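Long-range contacts in endo-beta-1,4-glucanase (Bacillus licheniformis, PDB 2JEN), which hydrolyses beta-1,4-glucan chains, notably the backbone of xyloglucan from plant cell walls, as a member of glycoside hydrolase family 12: residues 77-82 and 242-247; 33-38 and 50-55; 170-175 and 182-187; 153-158 and 197-202. The protein carries 1 engineered substitution. All blocks are in the same frame, centred on the assembly; numbering follows the deposited sequence. Where two conformers were deposited one is given.

The two sheets of the chain form the beta-jelly-roll sandwich of family 12. Interactions 1, 2 and 4 line its glycan site; interaction 3 is a surface hairpin beside it. Interaction 2 closes first along the chain, before interaction 1 opens; the long span of interaction 1 contains interaction 4, which encloses interaction 3. Interactions 1 and 2, centres 13 Å apart, meet where W79 packs on V52 and A55. Interactions 3 and 4, with centres 11 Å apart, share a sheet through neighbouring strands 180-192 and 195-204. Interactions 2 and 3 are farthest separated, about 30 Å between centres. E243 packs on M157 beside the chain B glucose, which interactions 1, 2 and 4 all touch, so distant sequence converges on one sugar.

Interaction 1 (77-82 and 242-247); sequences WNWPSN and TEVFGG. With GLC (alpha-D-glucopyranose), chain C; GLC (alpha-D-glucopyranose), chain B; XYS (alpha-D-xylopyranose), chain D.
W77 packs its indole against V244, whose CG2 methyl sits over the five-membered ring, 3.8 Å from its centroid and 10° off the normal, a CH-pi contact. The rim of the indole meets backbone: W77 CD1 is 3.3 Å from G247 O, in the ring plane. Water 1, also near that plane, accepts from W77 NE1 at 2.9 Å and donates to G246 O, linking the indole to the backbone of 242-247. N78 turns its CB away and bonds T248 through OD1. W79 and G247 form an antiparallel hydrogen-bonded pair, W79 N to G247 O and G247 N to W79 O both 2.8 Å. The W79 side chain crosses V244 at about a right angle, its CD1 3.6 Å from V244 CG1, so both methyls of V244 are used on tryptophans. W79 NE1 bonds Q63. S81 O receives a CA-H...O contact from G246 CA; a CB on G246 would clash with that oxygen. E243 turns to the sugars instead: OE1 accepts from O3 of the chain C glucose at 2.6 Å, OE2 from O6 of the chain B glucose at 2.8 Å. C5 of the chain D xylose lies over one face of the F245 ring, toward its rim. The contact joins strand 72-79 to the corner where strand 234-244 passes into strand 247-260, with a classic beta bulge at F245 and G246 opposite T131.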
# COMPACT_ATOMS: atom_id res chain seq x y z
N TRP A 77 9.40 9.74 -4.29
CA TRP A 77 9.82 9.61 -2.90
C TRP A 77 8.94 10.39 -1.93
O TRP A 77 8.24 11.35 -2.29
CB TRP A 77 11.26 10.11 -2.72
CG TRP A 77 11.50 11.59 -2.92
CD1 TRP A 77 11.35 12.58 -2.00
CD2 TRP A 77 11.95 12.24 -4.12
NE1 TRP A 77 11.68 13.80 -2.56
CE2 TRP A 77 12.06 13.62 -3.85
CE3 TRP A 77 12.27 11.79 -5.40
CZ2 TRP A 77 12.53 14.53 -4.80
CZ3 TRP A 77 12.71 12.72 -6.35
CH2 TRP A 77 12.86 14.05 -6.02
N ASN A 78 9.04 9.96 -0.68
CA ASN A 78 8.49 10.67 0.45
C ASN A 78 9.35 10.45 1.67
O ASN A 78 9.48 9.31 2.12
CB ASN A 78 7.08 10.13 0.76
CG ASN A 78 6.47 10.74 1.97
OD1 ASN A 78 6.56 11.94 2.18
ND2 ASN A 78 5.88 9.92 2.80
N TRP A 79 10.00 11.52 2.14
CA TRP A 79 11.03 11.49 3.19
C TRP A 79 10.61 12.54 4.26
O TRP A 79 11.12 13.66 4.29
CB TRP A 79 12.43 11.78 2.66
CG TRP A 79 12.94 10.62 1.91
CD1 TRP A 79 13.02 10.48 0.57
CD2 TRP A 79 13.41 9.39 2.46
NE1 TRP A 79 13.51 9.23 0.23
CE2 TRP A 79 13.72 8.54 1.40
CE3 TRP A 79 13.57 8.92 3.76
CZ2 TRP A 79 14.22 7.26 1.60
CZ3 TRP A 79 14.08 7.66 3.96
CH2 TRP A 79 14.39 6.84 2.88
N PRO A 80 9.63 12.21 5.12
CA PRO A 80 9.20 13.23 6.08
C PRO A 80 10.20 13.48 7.21
O PRO A 80 10.25 12.75 8.19
CB PRO A 80 7.86 12.70 6.60
CG PRO A 80 7.47 11.62 5.68
CD PRO A 80 8.76 11.04 5.19
N SER A 81 10.99 14.54 7.07
CA SER A 81 12.02 14.90 8.05
C SER A 81 12.50 16.33 7.79
O SER A 81 12.59 16.76 6.64
CB SER A 81 13.23 13.98 7.89
OG SER A 81 14.27 14.33 8.84
N ASN A 82 12.85 17.02 8.87
CA ASN A 82 13.41 18.36 8.80
C ASN A 82 14.92 18.42 8.90
O ASN A 82 15.49 19.52 8.82
CB ASN A 82 12.78 19.28 9.85
CG ASN A 82 13.09 18.84 11.26
OD1 ASN A 82 14.24 18.48 11.57
ND2 ASN A 82 12.09 18.89 12.15
N THR A 242 19.26 12.17 -6.89
CA THR A 242 18.77 13.24 -6.03
C THR A 242 19.07 12.88 -4.60
O THR A 242 18.48 11.96 -4.06
CB THR A 242 17.27 13.48 -6.22
OG1 THR A 242 16.57 12.27 -5.94
CG2 THR A 242 16.89 13.93 -7.63
N GLU A 243 19.93 13.64 -3.92
CA GLU A 243 20.03 13.49 -2.46
C GLU A 243 18.81 14.14 -1.88
O GLU A 243 18.50 15.29 -2.21
CB GLU A 243 21.27 14.15 -1.88
CG GLU A 243 22.59 13.54 -2.32
CD GLU A 243 23.79 14.13 -1.61
OE1 GLU A 243 24.05 15.32 -1.77
OE2 GLU A 243 24.47 13.38 -0.89
N VAL A 244 18.08 13.41 -1.04
CA VAL A 244 16.88 13.94 -0.42
C VAL A 244 17.11 14.04 1.08
O VAL A 244 17.53 13.06 1.73
CB VAL A 244 15.64 13.09 -0.68
CG1 VAL A 244 14.42 13.77 0.00
CG2 VAL A 244 15.42 12.89 -2.20
N PHE A 245 16.91 15.25 1.62
CA PHE A 245 17.01 15.54 3.02
C PHE A 245 15.63 15.45 3.67
O PHE A 245 15.45 14.93 4.77
CB PHE A 245 17.62 16.92 3.21
CG PHE A 245 18.99 17.07 2.62
CD1 PHE A 245 19.15 17.35 1.27
CD2 PHE A 245 20.11 16.91 3.40
CE1 PHE A 245 20.42 17.47 0.71
CE2 PHE A 245 21.40 17.08 2.84
CZ PHE A 245 21.54 17.36 1.50
N GLY A 246 14.62 15.95 2.96
CA GLY A 246 13.24 15.82 3.41
C GLY A 246 12.29 16.26 2.34
O GLY A 246 12.67 17.01 1.44
N GLY A 247 11.04 15.82 2.44
CA GLY A 247 10.01 16.20 1.50
C GLY A 247 9.58 15.08 0.58
O GLY A 247 10.06 13.94 0.67
C1 GLC C . 25.89 17.20 3.10
C2 GLC C . 25.95 17.33 1.59
C3 GLC C . 25.82 15.98 0.91
C4 GLC C . 26.74 14.93 1.53
C5 GLC C . 26.61 14.98 3.06
C6 GLC C . 27.60 14.03 3.72
O2 GLC C . 24.89 18.15 1.16
O3 GLC C . 26.15 16.14 -0.44
O4 GLC C . 26.42 13.64 0.99
O5 GLC C . 26.90 16.28 3.52
O6 GLC C . 27.24 13.84 5.08
C1 GLC B . 28.41 12.59 -1.12
C2 GLC B . 28.93 11.71 0.01
C3 GLC B . 28.81 10.27 -0.40
C4 GLC B . 27.34 9.95 -0.64
C5 GLC B . 26.89 10.91 -1.75
C6 GLC B . 25.47 10.64 -2.28
O1 GLC B . 28.54 13.96 -0.86
O2 GLC B . 30.29 11.88 0.34
O3 GLC B . 29.48 9.53 0.62
O4 GLC B . 27.18 8.63 -1.10
O5 GLC B . 27.04 12.25 -1.29
O6 GLC B . 24.51 10.65 -1.24
C1 XYS D . 22.51 21.51 4.25
C2 XYS D . 21.87 22.72 4.89
C3 XYS D . 20.59 22.33 5.58
C4 XYS D . 19.69 21.61 4.59
C5 XYS D . 20.47 20.45 4.00
O2 XYS D . 22.78 23.33 5.81
O3 XYS D . 19.94 23.47 6.13
O4 XYS D . 18.58 21.08 5.30
O5 XYS D . 21.65 20.90 3.34
O HOH W 1 12.10 16.36 -1.28

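Interaction 2 (33-38 and 50-55); sequences SNPSDK and NNVWGA. With XYS (alpha-D-xylopyranose), chain E; GLC (alpha-D-glucopyranose), chain F; GLC (alpha-D-glucopyranose), chain B; SO4 (sulfate ion), chain G.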
# COMPACT_ATOMS: atom_id res chain seq x y z
N SER A 33 10.43 -0.96 -5.14
CA SER A 33 10.29 -0.10 -3.99
C SER A 33 11.04 -0.52 -2.73
O SER A 33 10.97 0.19 -1.73
CB SER A 33 8.82 0.08 -3.65
OG SER A 33 8.12 0.61 -4.77
N ASN A 34 11.77 -1.62 -2.76
CA ASN A 34 12.51 -2.03 -1.58
C ASN A 34 13.92 -1.44 -1.56
O ASN A 34 14.48 -1.09 -2.60
CB ASN A 34 12.59 -3.57 -1.44
CG ASN A 34 11.26 -4.23 -1.15
OD1 ASN A 34 10.74 -4.89 -2.01
ND2 ASN A 34 10.68 -4.01 -0.02
N PRO A 35 14.51 -1.36 -0.35
CA PRO A 35 15.84 -0.80 -0.24
C PRO A 35 16.83 -1.53 -1.13
O PRO A 35 16.87 -2.76 -1.15
CB PRO A 35 16.19 -0.99 1.23
CG PRO A 35 14.84 -0.97 1.94
CD PRO A 35 13.95 -1.71 0.96
N SER A 36 17.67 -0.78 -1.83
CA SER A 36 18.77 -1.29 -2.66
C SER A 36 18.31 -2.08 -3.87
O SER A 36 19.13 -2.69 -4.55
CB SER A 36 19.75 -2.11 -1.82
OG SER A 36 20.32 -1.30 -0.82
N ASP A 37 17.03 -2.01 -4.22
CA ASP A 37 16.59 -2.58 -5.49
C ASP A 37 17.32 -1.95 -6.67
O ASP A 37 17.71 -0.79 -6.63
CB ASP A 37 15.08 -2.47 -5.67
CG ASP A 37 14.27 -3.39 -4.74
OD1 ASP A 37 14.86 -4.23 -4.03
OD2 ASP A 37 13.02 -3.28 -4.77
N LYS A 38 17.45 -2.74 -7.75
CA LYS A 38 18.16 -2.31 -8.94
C LYS A 38 17.36 -2.63 -10.18
O LYS A 38 16.90 -3.77 -10.35
CB LYS A 38 19.53 -2.98 -9.04
CG LYS A 38 20.46 -2.64 -7.87
CD LYS A 38 21.80 -3.37 -7.90
CE LYS A 38 22.68 -2.91 -6.75
NZ LYS A 38 23.97 -3.61 -6.71
N ASN A 50 17.75 1.99 -5.85
CA ASN A 50 16.88 2.50 -4.80
C ASN A 50 17.70 2.67 -3.54
O ASN A 50 17.55 1.95 -2.53
CB ASN A 50 15.66 1.59 -4.60
CG ASN A 50 14.50 2.33 -3.99
OD1 ASN A 50 14.42 3.56 -4.14
ND2 ASN A 50 13.54 1.62 -3.43
N ASN A 51 18.62 3.65 -3.58
CA ASN A 51 19.64 3.86 -2.55
C ASN A 51 19.06 4.66 -1.41
O ASN A 51 18.70 5.82 -1.60
CB ASN A 51 20.83 4.59 -3.18
CG ASN A 51 21.94 4.88 -2.23
OD1 ASN A 51 21.77 4.86 -1.05
ND2 ASN A 51 23.10 5.18 -2.79
N VAL A 52 18.94 4.02 -0.24
CA VAL A 52 18.36 4.61 0.94
C VAL A 52 19.37 4.63 2.09
O VAL A 52 19.03 4.35 3.24
CB VAL A 52 17.03 3.94 1.34
CG1 VAL A 52 16.00 4.17 0.23
CG2 VAL A 52 17.16 2.43 1.62
N TRP A 53 20.60 5.06 1.80
CA TRP A 53 21.70 4.87 2.72
C TRP A 53 21.56 5.60 4.05
O TRP A 53 22.16 5.19 5.05
CB TRP A 53 23.02 5.27 2.10
CG TRP A 53 23.27 6.71 1.82
CD1 TRP A 53 23.00 7.39 0.65
CD2 TRP A 53 23.94 7.65 2.67
NE1 TRP A 53 23.46 8.69 0.75
CE2 TRP A 53 24.05 8.85 1.96
CE3 TRP A 53 24.51 7.55 3.94
CZ2 TRP A 53 24.68 9.97 2.48
CZ3 TRP A 53 25.12 8.67 4.48
CH2 TRP A 53 25.18 9.87 3.74
N GLY A 54 20.78 6.66 4.09
CA GLY A 54 20.63 7.51 5.26
C GLY A 54 19.35 7.32 6.02
O GLY A 54 18.97 8.18 6.81
N ALA A 55 18.65 6.21 5.78
CA ALA A 55 17.28 6.04 6.26
C ALA A 55 17.11 5.37 7.61
O ALA A 55 15.99 5.28 8.12
CB ALA A 55 16.51 5.26 5.22
C1 XYS E . 23.97 1.07 1.59
C2 XYS E . 22.85 0.54 2.48
C3 XYS E . 21.56 0.31 1.68
C4 XYS E . 21.32 1.53 0.79
C5 XYS E . 22.53 1.95 -0.06
O2 XYS E . 23.27 -0.70 3.06
O3 XYS E . 20.39 0.06 2.48
O4 XYS E . 20.17 1.33 0.01
O5 XYS E . 23.61 2.14 0.78
C1 GLC F . 26.89 7.63 -0.10
C2 GLC F . 26.54 6.38 -0.89
C3 GLC F . 26.19 5.24 0.03
C4 GLC F . 27.37 5.05 1.00
C5 GLC F . 27.63 6.36 1.75
C6 GLC F . 28.89 6.19 2.61
O2 GLC F . 25.50 6.59 -1.84
O3 GLC F . 25.85 4.09 -0.75
O4 GLC F . 27.10 4.06 1.95
O5 GLC F . 27.96 7.36 0.81
O6 GLC F . 28.57 6.16 3.98
C1 GLC B . 28.41 12.59 -1.12
C2 GLC B . 28.93 11.71 0.01
C3 GLC B . 28.81 10.27 -0.40
C4 GLC B . 27.34 9.95 -0.64
C5 GLC B . 26.89 10.91 -1.75
C6 GLC B . 25.47 10.64 -2.28
O1 GLC B . 28.54 13.96 -0.86
O2 GLC B . 30.29 11.88 0.34
O3 GLC B . 29.48 9.53 0.62
O4 GLC B . 27.18 8.63 -1.10
O5 GLC B . 27.04 12.25 -1.29
O6 GLC B . 24.51 10.65 -1.24
S SO4 G . 22.64 -6.95 -5.27
O1 SO4 G . 21.40 -6.64 -4.60
O2 SO4 G . 23.81 -6.98 -4.40
O3 SO4 G . 22.34 -8.36 -5.58
O4 SO4 G . 22.90 -6.39 -6.59
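N50 is bound to the 33-38 loop by three hydrogen bonds. Two are backbone: S36 N donates to N50 O at 2.8 Å, and N50 N donates to D37 O at 2.9 Å, nearly straight at 172°. The third comes from the side chain, N50 ND2 to N34 O at 3.0 Å. N50 CG, anti to the backbone N (chi1 -156°), leads toward the S33-N34 end of the loop. ND2 meets N34 O from above the carbonyl plane, while D37 N closes the type II turn N34-D37 from the other face of that plane. The amide's OD1 accepts from Q63, so both ends of the N50 side chain are engaged. D37 OD2 steadies the same turn by accepting from N34 N and also bonds S32. The apolar part is small: P35 CB lies 3.6 Å from V52 CG2. Sugar contacts follow along 50-55. O4 of the chain E xylose is held from both segments, by V52 N at 3.0 Å and by S36 OG at 2.8 Å, where either hydroxyl may donate. N51 ND2 donates to O2 of the chain F glucose at 2.9 Å; W53 lays one ring face against that sugar and donates from NE1 to O6 of the chain B glucose. With N50 tied by main chain and amide, the contact joins two irregular loops into one wall of the glycan site, where directed polar groups and an indole face meet a xylose branch and the backbone glucoses.

Interaction 3 (170-175 and 182-187); sequences SYVETV and WKVYKG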
# COMPACT_ATOMS: atom_id res chain seq x y z
N SER A 170 33.84 23.44 2.83
CA SER A 170 33.89 24.89 2.83
C SER A 170 34.00 25.44 1.42
O SER A 170 34.62 24.84 0.54
CB SER A 170 35.06 25.40 3.67
OG SER A 170 34.79 25.17 5.04
N TYR A 171 33.39 26.58 1.22
CA TYR A 171 33.40 27.26 -0.06
C TYR A 171 34.80 27.75 -0.42
O TYR A 171 35.46 28.41 0.38
CB TYR A 171 32.44 28.45 -0.01
CG TYR A 171 32.44 29.31 -1.25
CD1 TYR A 171 31.97 28.86 -2.48
CD2 TYR A 171 32.95 30.60 -1.21
CE1 TYR A 171 31.98 29.67 -3.60
CE2 TYR A 171 32.97 31.40 -2.33
CZ TYR A 171 32.49 30.94 -3.51
OH TYR A 171 32.47 31.78 -4.62
N VAL A 172 35.20 27.47 -1.65
CA VAL A 172 36.50 27.83 -2.19
C VAL A 172 36.40 29.08 -3.06
O VAL A 172 36.98 30.14 -2.75
CB VAL A 172 37.11 26.67 -3.00
CG1 VAL A 172 38.50 27.07 -3.51
CG2 VAL A 172 37.18 25.39 -2.15
N GLU A 173 35.68 28.96 -4.16
CA GLU A 173 35.57 29.96 -5.20
C GLU A 173 34.52 29.54 -6.21
O GLU A 173 34.05 28.40 -6.20
CB GLU A 173 36.91 30.13 -5.92
CG GLU A 173 37.34 28.94 -6.74
CD GLU A 173 38.83 28.92 -7.08
OE1 GLU A 173 39.55 29.83 -6.66
OE2 GLU A 173 39.28 27.96 -7.77
N THR A 174 34.14 30.48 -7.08
CA THR A 174 33.27 30.24 -8.22
C THR A 174 34.11 30.15 -9.47
O THR A 174 35.01 30.97 -9.69
CB THR A 174 32.19 31.28 -8.29
OG1 THR A 174 31.41 31.21 -7.09
CG2 THR A 174 31.28 31.09 -9.49
N VAL A 175 33.85 29.12 -10.27
CA VAL A 175 34.61 28.83 -11.47
C VAL A 175 33.72 28.60 -12.66
O VAL A 175 32.56 28.18 -12.51
CB VAL A 175 35.52 27.57 -11.31
CG1 VAL A 175 36.38 27.73 -10.12
CG2 VAL A 175 34.65 26.28 -11.15
N TRP A 182 30.08 27.41 -11.45
CA TRP A 182 29.98 26.49 -10.32
C TRP A 182 30.59 27.10 -9.09
O TRP A 182 31.73 27.59 -9.12
CB TRP A 182 30.75 25.20 -10.61
CG TRP A 182 30.45 24.56 -11.94
CD1 TRP A 182 31.16 24.73 -13.07
CD2 TRP A 182 29.37 23.70 -12.27
NE1 TRP A 182 30.60 24.04 -14.10
CE2 TRP A 182 29.50 23.38 -13.63
CE3 TRP A 182 28.30 23.15 -11.53
CZ2 TRP A 182 28.57 22.56 -14.30
CZ3 TRP A 182 27.39 22.35 -12.19
CH2 TRP A 182 27.54 22.03 -13.54
N LYS A 183 29.89 27.01 -7.96
CA LYS A 183 30.50 27.27 -6.65
C LYS A 183 31.21 25.99 -6.21
O LYS A 183 30.60 24.93 -6.19
CB LYS A 183 29.44 27.67 -5.64
CG LYS A 183 28.69 28.91 -6.03
CD LYS A 183 27.50 29.15 -5.11
CE LYS A 183 26.28 28.17 -5.47
NZ LYS A 183 25.00 28.49 -4.71
N VAL A 184 32.48 26.08 -5.87
CA VAL A 184 33.32 24.95 -5.54
C VAL A 184 33.50 24.85 -4.03
O VAL A 184 33.76 25.87 -3.38
CB VAL A 184 34.72 25.07 -6.19
CG1 VAL A 184 35.62 23.90 -5.80
CG2 VAL A 184 34.61 25.28 -7.69
N TYR A 185 33.32 23.66 -3.49
CA TYR A 185 33.48 23.35 -2.08
C TYR A 185 34.42 22.18 -1.89
O TYR A 185 34.48 21.25 -2.73
CB TYR A 185 32.14 22.99 -1.45
CG TYR A 185 31.15 24.12 -1.51
CD1 TYR A 185 30.47 24.42 -2.67
CD2 TYR A 185 30.83 24.86 -0.36
CE1 TYR A 185 29.56 25.46 -2.72
CE2 TYR A 185 29.90 25.90 -0.42
CZ TYR A 185 29.30 26.19 -1.60
OH TYR A 185 28.36 27.23 -1.67
N LYS A 186 35.15 22.17 -0.78
CA LYS A 186 36.10 21.10 -0.46
C LYS A 186 35.90 20.69 0.99
O LYS A 186 35.96 21.51 1.90
CB LYS A 186 37.54 21.57 -0.70
CG LYS A 186 38.59 20.52 -0.37
CD LYS A 186 39.99 21.04 -0.65
CE LYS A 186 41.08 19.99 -0.52
NZ LYS A 186 41.24 19.41 0.84
N GLY A 187 35.66 19.40 1.21
CA GLY A 187 35.55 18.82 2.52
C GLY A 187 36.11 17.42 2.56
O GLY A 187 36.71 16.96 1.60
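Y171 turns its ring edge toward the face of Y185, an edge-to-face pair with centroids 5.5 Å apart and planes at 60°. Y171 CD1 stands over the Y185 ring, offset to its rim, and Y171 CB, whose CG is anti to the backbone N (chi1 176°), is 3.6 Å from Y185 CE2. Y171 OH shares a 2.7 Å hydrogen bond with T174 OG1 of the same strand, which fixes the ring's tip. K183 CB sits at the ring edge, 3.8 Å from Y171 CE1. An alanine at Y185 would probably leave the Y171 edge without its aromatic face and open a gap beside Y171 CB. On the other face V175 CG2 meets V184 CG2 at 3.6 Å, crossing at about a right angle. V172, pointing toward the partner strand, touches K186 CB with CG2. The strands are antiparallel, bound by six backbone hydrogen bonds. S170 with K186 and V175 with W182 bond in both directions, whereas V172 N donates to V184 O while V184 N donates to E173 O, so the register slips by one residue between. V175 and V184 pack on Y221 of helix 215-225; E173 OE2 bonds Y221 OH and forms a salt bridge with K226. The Y171-Y185 pair crosses between strands, and the hydroxyl pair braces Y171 within its own. Ring packing, valine contacts and main-chain bonds carry the contact, with no charge pair between the strands.

Interaction 4 (153-158 and 197-202); sequences TDAIMI and WNVFSF. Engineered in segment 153-158: A155 (natural residue Glu). With GLC (alpha-D-glucopyranose), chain B; XYS (alpha-D-xylopyranose), chain H.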
# COMPACT_ATOMS: atom_id res chain seq x y z
N THR A 153 38.63 6.93 -2.28
CA THR A 153 39.54 7.97 -1.82
C THR A 153 38.99 9.39 -2.00
O THR A 153 39.36 10.32 -1.28
CB THR A 153 40.91 7.87 -2.54
OG1 THR A 153 40.69 7.93 -3.94
CG2 THR A 153 41.60 6.57 -2.19
N ASP A 154 38.11 9.57 -2.98
CA ASP A 154 37.58 10.87 -3.32
C ASP A 154 36.20 10.71 -3.95
O ASP A 154 35.91 9.72 -4.62
CB ASP A 154 38.45 11.57 -4.39
CG ASP A 154 39.92 11.68 -4.01
OD1 ASP A 154 40.66 10.72 -4.24
OD2 ASP A 154 40.32 12.74 -3.47
N ALA A 155 35.39 11.73 -3.72
CA ALA A 155 34.12 11.93 -4.36
C ALA A 155 34.10 13.30 -5.01
O ALA A 155 34.52 14.29 -4.38
CB ALA A 155 32.97 11.84 -3.37
N ILE A 156 33.56 13.38 -6.23
CA ILE A 156 33.27 14.63 -6.89
C ILE A 156 31.76 14.71 -7.11
O ILE A 156 31.19 13.76 -7.63
CB ILE A 156 34.01 14.74 -8.21
CG1 ILE A 156 35.51 14.65 -8.00
CG2 ILE A 156 33.59 16.01 -8.96
CD1 ILE A 156 36.27 14.48 -9.37
N MET A 157 31.14 15.79 -6.68
CA MET A 157 29.73 16.01 -6.89
C MET A 157 29.52 17.20 -7.81
O MET A 157 30.22 18.22 -7.71
CB MET A 157 29.03 16.29 -5.58
CG MET A 157 29.24 15.26 -4.54
SD MET A 157 28.03 15.40 -3.23
CE MET A 157 26.61 14.58 -3.98
N ILE A 158 28.56 17.10 -8.71
CA ILE A 158 28.22 18.17 -9.64
C ILE A 158 26.73 18.37 -9.53
O ILE A 158 25.95 17.56 -10.07
CB ILE A 158 28.69 17.88 -11.07
CG1 ILE A 158 30.18 17.52 -11.13
CG2 ILE A 158 28.34 19.09 -11.97
CD1 ILE A 158 30.70 17.12 -12.46
N TRP A 197 36.92 9.92 2.54
CA TRP A 197 37.25 10.47 1.24
C TRP A 197 37.15 11.98 1.22
O TRP A 197 36.30 12.57 1.86
CB TRP A 197 36.38 9.86 0.14
CG TRP A 197 34.93 9.71 0.50
CD1 TRP A 197 33.91 10.60 0.30
CD2 TRP A 197 34.34 8.56 1.08
NE1 TRP A 197 32.74 10.07 0.76
CE2 TRP A 197 32.98 8.83 1.27
CE3 TRP A 197 34.85 7.35 1.53
CZ2 TRP A 197 32.11 7.90 1.86
CZ3 TRP A 197 33.99 6.42 2.11
CH2 TRP A 197 32.63 6.71 2.27
N ASN A 198 38.00 12.61 0.42
CA ASN A 198 37.77 13.99 0.05
C ASN A 198 36.45 14.10 -0.68
O ASN A 198 36.08 13.18 -1.42
CB ASN A 198 38.89 14.47 -0.83
CG ASN A 198 40.24 14.30 -0.17
OD1 ASN A 198 40.45 14.86 0.91
ND2 ASN A 198 41.10 13.46 -0.73
N VAL A 199 35.77 15.24 -0.53
CA VAL A 199 34.58 15.51 -1.32
C VAL A 199 34.72 16.92 -1.90
O VAL A 199 34.87 17.92 -1.18
CB VAL A 199 33.27 15.29 -0.51
CG1 VAL A 199 33.22 16.09 0.79
CG2 VAL A 199 32.05 15.54 -1.43
N PHE A 200 34.64 16.97 -3.22
CA PHE A 200 34.72 18.17 -3.98
C PHE A 200 33.39 18.39 -4.67
O PHE A 200 32.98 17.53 -5.48
CB PHE A 200 35.81 18.08 -5.05
CG PHE A 200 37.16 17.67 -4.52
CD1 PHE A 200 38.00 18.60 -3.97
CD2 PHE A 200 37.59 16.36 -4.63
CE1 PHE A 200 39.24 18.21 -3.49
CE2 PHE A 200 38.84 15.97 -4.19
CZ PHE A 200 39.68 16.92 -3.62
N SER A 201 32.70 19.45 -4.30
CA SER A 201 31.34 19.72 -4.83
C SER A 201 31.35 20.96 -5.69
O SER A 201 31.89 21.98 -5.30
CB SER A 201 30.31 19.89 -3.72
OG SER A 201 30.30 18.75 -2.85
N PHE A 202 30.72 20.84 -6.84
CA PHE A 202 30.51 21.91 -7.81
C PHE A 202 29.01 22.17 -7.90
O PHE A 202 28.27 21.30 -8.33
CB PHE A 202 31.02 21.48 -9.18
CG PHE A 202 32.49 21.23 -9.23
CD1 PHE A 202 33.03 20.02 -8.78
CD2 PHE A 202 33.38 22.21 -9.69
CE1 PHE A 202 34.41 19.80 -8.79
CE2 PHE A 202 34.75 21.97 -9.72
CZ PHE A 202 35.27 20.80 -9.27
C1 GLC B . 28.41 12.59 -1.12
C2 GLC B . 28.93 11.71 0.01
C3 GLC B . 28.81 10.27 -0.40
C4 GLC B . 27.34 9.95 -0.64
C5 GLC B . 26.89 10.91 -1.75
C6 GLC B . 25.47 10.64 -2.28
O1 GLC B . 28.54 13.96 -0.86
O2 GLC B . 30.29 11.88 0.34
O3 GLC B . 29.48 9.53 0.62
O4 GLC B . 27.18 8.63 -1.10
O5 GLC B . 27.04 12.25 -1.29
O6 GLC B . 24.51 10.65 -1.24
C1 XYS H . 29.74 6.21 4.85
C2 XYS H . 29.35 5.63 6.16
C3 XYS H . 28.28 6.52 6.76
C4 XYS H . 28.80 7.95 6.92
C5 XYS H . 29.33 8.43 5.57
O2 XYS H . 28.78 4.35 5.96
O3 XYS H . 27.85 5.98 8.00
O4 XYS H . 27.71 8.74 7.33
O5 XYS H . 30.23 7.45 5.07
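W197, near the start of strand 195-204, packs its CB 3.3 Å from T153 O. Its CG lies between the backbone N and the carbonyl carbon (chi1 43°), on the side toward the sugar. The indole meets the chain B glucose with its edge: NE1 donates to O2, in the ring plane, at 3.1 Å, with a weak bond to O3, while CD1 lies 4.0 Å from A155 CB. A155 is an engineered residue replacing glutamate. An alanine at W197 would probably leave the glucose O2 without this donor and open a gap beside A155 CB. On the same face M157 sets SD and CE against that sugar, its CG touching V199 CG2. On the opposite face D154 and N198 lie side by side, N198 ND2 giving a 2.9 Å bond to D154 OD2 from above the carboxylate plane; D154 OD1 is in a salt bridge with K233. Farther along, I156 CG2 is 3.9 Å from F202 CE1. Backbone bonds of the parallel pair, such as A155 N to N198 O (2.8 Å), set the register. Strands 154-163 and 195-204 are neighbours in the mixed sheet, with 131-141 and 180-192 outside them; helix 215-225 covers the I156, I158, F200 and F202 face, and the sugar lies on the other.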